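Side-chain contacts in Alr1585 protein (Nostoc sp., PDB 5C2I), which probably oxidises dyes and other substrates with hydrogen peroxide, as a haem peroxidase of the dye-decolorizing (DyP) family: residues G133-A138 and I421-G426; F119-G122 and E126-R129; L142-E147 and L254-L259. The protein carries 1 engineered substitution. All blocks are in the same frame, centred on the assembly; numbering follows the deposited sequence.

Interaction 1 of 3, residues G133-A138 and I421-G426. With HEM (protoporphyrin IX containing Fe), chain E.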
loop_
_atom_site.group_PDB
_atom_site.type_symbol
_atom_site.label_atom_id
_atom_site.label_comp_id
_atom_site.label_asym_id
_atom_site.label_seq_id
_atom_site.Cartn_x
_atom_site.Cartn_y
_atom_site.Cartn_z
ATOM N N GLY A 133 -7.703 35.806 -25.261
ATOM C CA GLY A 133 -6.252 35.700 -25.593
ATOM C C GLY A 133 -5.858 34.307 -26.035
ATOM O O GLY A 133 -4.661 33.929 -25.994
ATOM N N ASP A 134 -6.867 33.549 -26.467
ATOM C CA ASP A 134 -6.700 32.136 -26.785
ATOM C C ASP A 134 -5.955 31.949 -28.095
ATOM O O ASP A 134 -5.934 32.845 -28.964
ATOM C CB ASP A 134 -8.074 31.441 -26.882
ATOM C CG ASP A 134 -8.544 30.835 -25.575
ATOM O OD1 ASP A 134 -7.774 30.745 -24.582
ATOM O OD2 ASP A 134 -9.703 30.400 -25.557
ATOM N N PRO A 135 -5.335 30.769 -28.264
ATOM C CA PRO A 135 -4.587 30.523 -29.465
ATOM C C PRO A 135 -5.500 30.201 -30.643
ATOM O O PRO A 135 -6.696 30.003 -30.477
ATOM C CB PRO A 135 -3.744 29.300 -29.107
ATOM C CG PRO A 135 -4.577 28.556 -28.144
ATOM C CD PRO A 135 -5.285 29.620 -27.344
ATOM N N LYS A 136 -4.937 30.135 -31.840
ATOM C CA LYS A 136 -5.754 29.836 -33.017
ATOM C C LYS A 136 -6.387 28.462 -32.910
ATOM O O LYS A 136 -5.782 27.534 -32.382
ATOM C CB LYS A 136 -4.918 29.900 -34.291
ATOM C CG LYS A 136 -4.401 31.282 -34.598
ATOM C CD LYS A 136 -3.698 31.302 -35.946
ATOM C CE LYS A 136 -3.016 32.646 -36.161
ATOM N NZ LYS A 136 -4.023 33.680 -36.507
ATOM N N ILE A 137 -7.602 28.339 -33.440
ATOM C CA ILE A 137 -8.347 27.095 -33.342
ATOM C C ILE A 137 -7.586 25.977 -34.060
ATOM O O ILE A 137 -7.685 24.827 -33.666
ATOM C CB ILE A 137 -9.799 27.251 -33.871
ATOM C CG1 ILE A 137 -10.724 27.846 -32.784
ATOM C CG2 ILE A 137 -10.438 25.896 -34.189
ATOM C CD1 ILE A 137 -10.211 29.031 -32.008
ATOM N N ALA A 138 -6.819 26.313 -35.086
ATOM C CA ALA A 138 -6.011 25.307 -35.800
ATOM C C ALA A 138 -4.926 24.658 -34.919
ATOM O O ALA A 138 -4.375 23.643 -35.302
ATOM C CB ALA A 138 -5.374 25.917 -37.067
ATOM N N ILE A 421 -1.866 31.487 -15.520
ATOM C CA ILE A 421 -2.831 31.306 -16.604
ATOM C C ILE A 421 -3.040 32.536 -17.496
ATOM O O ILE A 421 -3.791 32.478 -18.487
ATOM C CB ILE A 421 -4.247 30.906 -16.073
ATOM C CG1 ILE A 421 -4.868 32.039 -15.260
ATOM C CG2 ILE A 421 -4.203 29.643 -15.289
ATOM C CD1 ILE A 421 -6.377 31.956 -15.077
ATOM N N GLY A 422 -2.371 33.645 -17.209
ATOM C CA GLY A 422 -2.563 34.835 -17.979
ATOM C C GLY A 422 -2.008 34.734 -19.397
ATOM O O GLY A 422 -0.869 34.308 -19.588
ATOM N N GLN A 423 -2.791 35.155 -20.376
ATOM C CA GLN A 423 -2.355 35.204 -21.800
ATOM C C GLN A 423 -2.565 36.593 -22.359
ATOM O O GLN A 423 -3.688 37.092 -22.294
ATOM C CB GLN A 423 -3.198 34.261 -22.699
ATOM C CG GLN A 423 -3.906 33.180 -22.046
ATOM C CD GLN A 423 -4.549 32.205 -23.018
ATOM O OE1 GLN A 423 -3.907 31.271 -23.445
ATOM N NE2 GLN A 423 -5.844 32.347 -23.245
ATOM N N PRO A 424 -1.521 37.195 -22.991
ATOM C CA PRO A 424 -0.173 36.652 -23.150
ATOM C C PRO A 424 0.640 36.767 -21.877
ATOM O O PRO A 424 0.244 37.530 -20.963
ATOM C CB PRO A 424 0.428 37.541 -24.238
ATOM C CG PRO A 424 -0.270 38.880 -24.056
ATOM C CD PRO A 424 -1.685 38.475 -23.707
ATOM N N SER A 425 1.746 36.025 -21.809
ATOM C CA SER A 425 2.659 36.134 -20.699
ATOM C C SER A 425 3.296 37.516 -20.683
ATOM O O SER A 425 3.328 38.236 -21.720
ATOM C CB SER A 425 3.760 35.080 -20.757
ATOM O OG SER A 425 4.556 35.232 -21.916
ATOM N N GLY A 426 3.803 37.896 -19.523
ATOM C CA GLY A 426 4.419 39.217 -19.351
ATOM C C GLY A 426 5.229 39.343 -18.073
ATOM O O GLY A 426 5.895 38.385 -17.636
HETATM C CHA HEM E . -7.485 28.486 -7.505
HETATM C CHB HEM E . -4.325 26.017 -10.183
HETATM C CHC HEM E . -6.668 27.401 -14.186
HETATM C CHD HEM E . -9.644 30.054 -11.488
HETATM C C1A HEM E . -6.405 27.707 -7.886
HETATM C C2A HEM E . -5.441 27.150 -6.995
HETATM C C3A HEM E . -4.559 26.459 -7.749
HETATM C C4A HEM E . -4.988 26.568 -9.091
HETATM C CMA HEM E . -3.371 25.660 -7.284
HETATM C CAA HEM E . -5.391 27.285 -5.467
HETATM C CBA HEM E . -6.171 26.265 -4.634
HETATM C CGA HEM E . -7.631 26.368 -4.979
HETATM O O1A HEM E . -8.388 27.228 -4.440
HETATM O O2A HEM E . -8.087 25.589 -5.818
HETATM C C1B HEM E . -4.740 26.158 -11.507
HETATM C C2B HEM E . -4.096 25.522 -12.625
HETATM C C3B HEM E . -4.758 25.864 -13.720
HETATM C C4B HEM E . -5.802 26.789 -13.272
HETATM C CMB HEM E . -2.921 24.614 -12.525
HETATM C CAB HEM E . -4.594 25.458 -15.138
HETATM C CBB HEM E . -4.011 24.310 -15.528
HETATM C C1C HEM E . -7.675 28.305 -13.811
HETATM C C2C HEM E . -8.456 29.053 -14.667
HETATM C C3C HEM E . -9.284 29.824 -13.892
HETATM C C4C HEM E . -9.005 29.508 -12.558
HETATM C CMC HEM E . -8.475 29.014 -16.167
HETATM C CAC HEM E . -10.270 30.828 -14.291
HETATM C CBC HEM E . -10.269 31.596 -15.352
HETATM C C1D HEM E . -9.327 29.710 -10.175
HETATM C C2D HEM E . -10.088 30.249 -9.053
HETATM C C3D HEM E . -9.469 29.859 -7.947
HETATM C C4D HEM E . -8.345 29.025 -8.424
HETATM C CMD HEM E . -11.334 31.119 -9.098
HETATM C CAD HEM E . -9.910 30.138 -6.539
HETATM C CBD HEM E . -9.398 31.476 -5.993
HETATM C CGD HEM E . -9.921 31.684 -4.609
HETATM O O1D HEM E . -9.085 31.899 -3.736
HETATM O O2D HEM E . -11.168 31.653 -4.328
HETATM N NA HEM E . -6.073 27.408 -9.174
HETATM N NB HEM E . -5.673 26.938 -11.954
HETATM N NC HEM E . -7.940 28.652 -12.518
HETATM N ND HEM E . -8.245 29.046 -9.763
HETATM FE FE HEM E . -6.982 28.052 -10.828
HETATM O O HOH W 1 -8.396 26.196 -10.980
#

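Interaction 2 of 3, residues F119-G122 and E126-R129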
loop_
_atom_site.group_PDB
_atom_site.type_symbol
_atom_site.label_atom_id
_atom_site.label_comp_id
_atom_site.label_asym_id
_atom_site.label_seq_id
_atom_site.Cartn_x
_atom_site.Cartn_y
_atom_site.Cartn_z
ATOM N N PHE A 119 -22.105 31.289 -24.723
ATOM C CA PHE A 119 -22.619 29.925 -25.016
ATOM C C PHE A 119 -23.133 29.857 -26.458
ATOM O O PHE A 119 -22.784 28.934 -27.191
ATOM C CB PHE A 119 -23.725 29.557 -24.006
ATOM C CG PHE A 119 -24.609 28.439 -24.464
ATOM C CD1 PHE A 119 -24.197 27.144 -24.344
ATOM C CD2 PHE A 119 -25.826 28.705 -25.072
ATOM C CE1 PHE A 119 -25.027 26.095 -24.755
ATOM C CE2 PHE A 119 -26.665 27.676 -25.476
ATOM C CZ PHE A 119 -26.259 26.368 -25.341
ATOM N N ARG A 120 -23.889 30.872 -26.875
ATOM C CA ARG A 120 -24.396 30.919 -28.269
ATOM C C ARG A 120 -23.318 31.111 -29.316
ATOM O O ARG A 120 -23.356 30.514 -30.400
ATOM C CB ARG A 120 -25.418 31.990 -28.420
ATOM C CG ARG A 120 -26.689 31.663 -27.676
ATOM C CD ARG A 120 -27.732 32.682 -28.025
ATOM N NE ARG A 120 -29.012 32.210 -27.595
ATOM C CZ ARG A 120 -30.158 32.655 -28.028
ATOM N NH1 ARG A 120 -30.210 33.636 -28.888
ATOM N NH2 ARG A 120 -31.244 32.138 -27.530
ATOM N N MET A 121 -22.324 31.891 -28.989
ATOM C CA MET A 121 -21.245 32.140 -29.926
ATOM C C MET A 121 -20.377 30.888 -30.126
ATOM O O MET A 121 -19.888 30.646 -31.216
ATOM C CB MET A 121 -20.415 33.332 -29.431
ATOM C CG MET A 121 -21.193 34.640 -29.543
ATOM S SD MET A 121 -20.491 35.940 -28.532
ATOM C CE MET A 121 -19.253 36.625 -29.682
ATOM N N GLY A 122 -20.134 30.141 -29.055
ATOM C CA GLY A 122 -19.222 29.003 -29.102
ATOM C C GLY A 122 -17.776 29.425 -28.828
ATOM O O GLY A 122 -17.384 30.551 -29.103
ATOM N N GLU A 126 -14.413 33.785 -33.196
ATOM C CA GLU A 126 -13.198 34.595 -33.257
ATOM C C GLU A 126 -13.179 35.728 -32.211
ATOM O O GLU A 126 -12.131 36.023 -31.634
ATOM C CB GLU A 126 -13.017 35.156 -34.702
ATOM C CG GLU A 126 -11.869 36.128 -34.901
ATOM C CD GLU A 126 -10.509 35.525 -34.581
ATOM O OE1 GLU A 126 -10.391 34.273 -34.478
ATOM O OE2 GLU A 126 -9.561 36.305 -34.353
ATOM N N GLU A 127 -14.333 36.324 -31.941
ATOM C CA GLU A 127 -14.412 37.397 -30.950
ATOM C C GLU A 127 -14.161 36.836 -29.552
ATOM O O GLU A 127 -13.427 37.411 -28.760
ATOM C CB GLU A 127 -15.801 38.077 -30.928
ATOM C CG GLU A 127 -16.133 38.914 -32.144
ATOM C CD GLU A 127 -17.551 39.514 -32.064
ATOM O OE1 GLU A 127 -18.127 39.723 -30.955
ATOM O OE2 GLU A 127 -18.111 39.731 -33.131
ATOM N N ILE A 128 -14.730 35.673 -29.273
ATOM C CA ILE A 128 -14.463 34.969 -28.024
ATOM C C ILE A 128 -12.980 34.636 -27.865
ATOM O O ILE A 128 -12.376 34.932 -26.821
ATOM C CB ILE A 128 -15.278 33.658 -27.944
ATOM C CG1 ILE A 128 -16.776 33.983 -27.839
ATOM C CG2 ILE A 128 -14.799 32.774 -26.791
ATOM C CD1 ILE A 128 -17.215 34.555 -26.505
ATOM N N ARG A 129 -12.390 34.020 -28.889
ATOM C CA ARG A 129 -10.982 33.691 -28.876
ATOM C C ARG A 129 -10.110 34.913 -28.594
ATOM O O ARG A 129 -9.230 34.866 -27.721
ATOM C CB ARG A 129 -10.560 33.072 -30.220
ATOM C CG ARG A 129 -9.139 32.548 -30.231
ATOM C CD ARG A 129 -8.691 32.318 -31.666
ATOM N NE ARG A 129 -8.518 33.522 -32.423
ATOM C CZ ARG A 129 -7.436 34.255 -32.327
ATOM N NH1 ARG A 129 -6.476 33.935 -31.470
ATOM N NH2 ARG A 129 -7.311 35.346 -33.091
#

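Interaction 3 of 3, residues L142-E147 and L254-L259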
loop_
_atom_site.group_PDB
_atom_site.type_symbol
_atom_site.label_atom_id
_atom_site.label_comp_id
_atom_site.label_asym_id
_atom_site.label_seq_id
_atom_site.Cartn_x
_atom_site.Cartn_y
_atom_site.Cartn_z
ATOM N N LEU A 142 -7.160 17.733 -32.457
ATOM C CA LEU A 142 -8.108 17.405 -33.539
ATOM C C LEU A 142 -9.541 17.175 -33.068
ATOM O O LEU A 142 -10.470 17.701 -33.660
ATOM C CB LEU A 142 -7.631 16.167 -34.314
ATOM C CG LEU A 142 -6.392 16.345 -35.193
ATOM C CD1 LEU A 142 -5.849 14.982 -35.620
ATOM C CD2 LEU A 142 -6.729 17.195 -36.424
ATOM N N GLY A 143 -9.712 16.433 -31.982
ATOM C CA GLY A 143 -11.049 16.152 -31.445
ATOM C C GLY A 143 -11.900 17.416 -31.222
ATOM O O GLY A 143 -13.100 17.449 -31.529
ATOM N N PHE A 144 -11.263 18.483 -30.744
ATOM C CA PHE A 144 -11.970 19.697 -30.436
ATOM C C PHE A 144 -12.216 20.581 -31.645
ATOM O O PHE A 144 -12.963 21.536 -31.542
ATOM C CB PHE A 144 -11.224 20.476 -29.342
ATOM C CG PHE A 144 -11.201 19.766 -28.002
ATOM C CD1 PHE A 144 -12.341 19.698 -27.221
ATOM C CD2 PHE A 144 -10.060 19.130 -27.559
ATOM C CE1 PHE A 144 -12.325 19.050 -26.011
ATOM C CE2 PHE A 144 -10.041 18.470 -26.348
ATOM C CZ PHE A 144 -11.181 18.422 -25.575
ATOM N N GLN A 145 -11.575 20.282 -32.782
ATOM C CA GLN A 145 -11.804 21.062 -33.982
ATOM C C GLN A 145 -13.114 20.733 -34.664
ATOM O O GLN A 145 -13.581 21.497 -35.492
ATOM C CB GLN A 145 -10.640 20.915 -34.960
ATOM C CG GLN A 145 -9.354 21.508 -34.371
ATOM C CD GLN A 145 -8.231 21.627 -35.362
ATOM O OE1 GLN A 145 -8.466 21.874 -36.528
ATOM N NE2 GLN A 145 -7.004 21.423 -34.912
ATOM N N SER A 146 -13.689 19.581 -34.357
ATOM C CA SER A 146 -14.998 19.203 -34.903
ATOM C C SER A 146 -16.084 20.084 -34.319
ATOM O O SER A 146 -15.902 20.678 -33.272
ATOM C CB SER A 146 -15.324 17.759 -34.530
ATOM O OG SER A 146 -14.450 16.871 -35.229
ATOM N N GLU A 147 -17.226 20.149 -35.001
ATOM C CA GLU A 147 -18.402 20.767 -34.438
ATOM C C GLU A 147 -18.932 19.793 -33.358
ATOM O O GLU A 147 -19.230 18.649 -33.641
ATOM C CB GLU A 147 -19.467 21.018 -35.510
ATOM C CG GLU A 147 -20.733 21.624 -34.938
ATOM C CD GLU A 147 -21.769 21.973 -35.993
ATOM O OE1 GLU A 147 -21.428 22.757 -36.903
ATOM O OE2 GLU A 147 -22.934 21.504 -35.881
ATOM N N LEU A 254 -21.713 25.378 -18.556
ATOM C CA LEU A 254 -20.452 24.722 -18.400
ATOM C C LEU A 254 -19.408 25.316 -19.340
ATOM O O LEU A 254 -19.642 25.433 -20.554
ATOM C CB LEU A 254 -20.587 23.228 -18.684
ATOM C CG LEU A 254 -19.293 22.410 -18.709
ATOM C CD1 LEU A 254 -18.604 22.335 -17.375
ATOM C CD2 LEU A 254 -19.544 21.003 -19.258
ATOM N N VAL A 255 -18.248 25.635 -18.806
ATOM C CA VAL A 255 -17.058 25.952 -19.596
ATOM C C VAL A 255 -16.158 24.719 -19.483
ATOM O O VAL A 255 -15.862 24.282 -18.368
ATOM C CB VAL A 255 -16.322 27.162 -18.998
ATOM C CG1 VAL A 255 -14.918 27.323 -19.624
ATOM C CG2 VAL A 255 -17.125 28.430 -19.163
ATOM N N TYR A 256 -15.748 24.159 -20.611
ATOM C CA TYR A 256 -14.814 23.016 -20.669
ATOM C C TYR A 256 -13.603 23.443 -21.480
ATOM O O TYR A 256 -13.766 23.893 -22.613
ATOM C CB TYR A 256 -15.496 21.798 -21.327
ATOM C CG TYR A 256 -14.726 20.506 -21.217
ATOM C CD1 TYR A 256 -13.449 20.339 -21.829
ATOM C CD2 TYR A 256 -15.226 19.459 -20.519
ATOM C CE1 TYR A 256 -12.743 19.167 -21.687
ATOM C CE2 TYR A 256 -14.541 18.257 -20.414
ATOM C CZ TYR A 256 -13.299 18.119 -20.970
ATOM O OH TYR A 256 -12.637 16.935 -20.851
ATOM N N ARG A 257 -12.406 23.325 -20.888
ATOM C CA ARG A 257 -11.148 23.686 -21.539
ATOM C C ARG A 257 -10.092 22.682 -21.188
ATOM O O ARG A 257 -9.891 22.391 -19.990
ATOM C CB ARG A 257 -10.698 25.081 -21.122
ATOM C CG ARG A 257 -11.622 26.199 -21.656
ATOM C CD ARG A 257 -11.424 27.533 -20.969
ATOM N NE ARG A 257 -10.144 28.193 -21.211
ATOM C CZ ARG A 257 -9.815 28.867 -22.318
ATOM N NH1 ARG A 257 -10.612 28.924 -23.389
ATOM N NH2 ARG A 257 -8.644 29.469 -22.369
ATOM N N LYS A 258 -9.429 22.125 -22.219
ATOM C CA LYS A 258 -8.329 21.214 -21.988
ATOM C C LYS A 258 -7.028 22.022 -21.891
ATOM O O LYS A 258 -6.645 22.681 -22.864
ATOM C CB LYS A 258 -8.243 20.172 -23.073
ATOM C CG LYS A 258 -7.096 19.195 -22.872
ATOM C CD LYS A 258 -7.138 18.030 -23.877
ATOM C CE LYS A 258 -6.084 16.971 -23.555
ATOM N NZ LYS A 258 -6.136 15.768 -24.427
ATOM N N LEU A 259 -6.423 22.032 -20.710
ATOM C CA LEU A 259 -5.278 22.924 -20.440
ATOM C C LEU A 259 -4.037 22.071 -20.172
ATOM O O LEU A 259 -3.881 21.495 -19.100
ATOM C CB LEU A 259 -5.621 23.839 -19.251
ATOM C CG LEU A 259 -6.847 24.729 -19.389
ATOM C CD1 LEU A 259 -7.030 25.631 -18.156
ATOM C CD2 LEU A 259 -6.767 25.566 -20.651
#

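Interaction 1 of 3, residues G133-A138 and I421-G426
Gln423 NE2 donates a hydrogen bond to Asp134 OD1 over 2.8 Å, with an N-H...O angle of 159°. The donor reaches the oxygen on its anti side, somewhat out of the carboxylate plane, whereas the acceptor lies in the amide plane; the two flat groups stand 79° apart. NE2 also donates to Leu132 O, and OD1 takes a salt bridge from Arg257, so both atoms are doubly held. With an alanine in place of Gln423, Leu132 O would probably lose this donor and Asp134 OD1 one of its two partners.

Gly133 ends helix 126-132 in a Schellman motif. Its O lies 3.4 Å from Gln423 CD, a van der Waals contact; the positive phi and the closeness of Gln423 O both suit a residue without a side chain. The loop is thus fitted against a helix C terminus of the N-terminal DyP domain.

At the haem the contacts are apolar. Ile421 has CG1 between its backbone N and carbonyl carbon (chi1 66°), which sets both branches against the porphyrin: CG2 lies 3.5 Å from HEM CHC and CD1 3.6 Å from HEM C2C. They touch that corner of the porphyrin from the side opposite the iron-bound water.

Interaction 2 of 3, residues F119-G122 and E126-R129
Met121 meets helix 126-132 at CB, SD and CE. Its CB lies 4.0 Å from Ile128 CG1, and further out its SD approaches Ile128 CD1 at 4.1 Å, the two chains running obliquely past each other. A bend at the last torsion (chi3 87°) then swings the methyl over Glu127, where CE rests 3.5 Å from OE1 and also touches CB of the same glutamate. The methionine and glutamate chains cross at about a right angle. Beside the methionine, Gly122 O packs 3.7 Å from Ile128 CG1, so the isoleucine is touched by both the side chain and the backbone of the helix end.

Gly122 leaves helix 117-121 with positive phi, at backbone angles that suit a residue without a side chain, and after three intervening residues the chain is helical again at Glu126. Asn125 OD1 accepts a hydrogen bond from Ile128 N in the first turn of that helix. In the same turn, Arg129 grips Glu126 side-on, NE to OE1 at 2.9 Å and NH2 to OE2 at 2.8 Å, a salt bridge within the helix.

The two short helices lie on the C-terminal sheet: Ile128 packs on Tyr455 and Phe119 on Phe457, both of strand 448-458, while Phe119 also meets Tyr253 of strand 250-261 and touches Tyr103 of helix 100-105.

Interaction 3 of 3, residues L142-E147 and L254-L259
Lys258, whose stem packs against Phe144, ends in an ammonium group held by several partners. NZ forms salt bridges with Glu141 and Glu183 and a hydrogen bond to a bound glycerol, probably from the crystallisation liquor, and the group also makes a cation-pi contact with Tyr369. Two carboxylates around one buried lysine would be expected to keep it protonated.

The chain reaches this site fully stretched. With CG anti to the backbone N (chi1 180°) and every later torsion also near 180°, it runs straight off the strand and crosses Phe144 at about a right angle. The touching is done by its methylenes: Phe144 CE2 lies 3.8 Å from Lys258 CD and 4.1 Å from Lys258 CB. Next to it on the ring, Phe144 CZ approaches Tyr256 CE1 at 4.3 Å, a looser apolar contact in which the two rings meet obliquely.

Strand 250-261 is hydrogen-bonded between strands 383-390 and 448-458 in the antiparallel sheet of the C-terminal half. Tyr256 and Lys258 leave the strand on the side of Phe144, where Tyr256 OH is hydrogen-bonded to His45 of strand 42-50, and Glu183 lies on strand 177-189. The contact therefore belongs to the interface between the two alpha+beta halves of the DyP fold. From the strand's other side, Leu259 touches the haem.

Within segment 142-147, Gln145 N is hydrogen-bonded to Leu142 O (2.9 Å). Gly143 N is hydrogen-bonded to Gln171 of the second subunit, and Leu142 packs on Gln175 of that same subunit.

From the N terminus, interaction 2 comes first, a local closure of two consecutive short helices across three residues. Interaction 1 opens directly after it, at the end of helix 126-132, and Asp134 N probably hydrogen-bonds to Arg129 O, joining the two. Interaction 3 opens at 142-147 and closes at strand 250-261. That loop is wholly enclosed by the much longer one that interaction 1 completes at 421-426, 283 residues on; none of the three cross. Interactions 1 and 3 meet through the salt bridge of Asp134 with Arg257. They tie the region after helix 126-132 to strand 250-261 and to the loop that reaches the haem, whereas interaction 2 joins the two helices ahead of it.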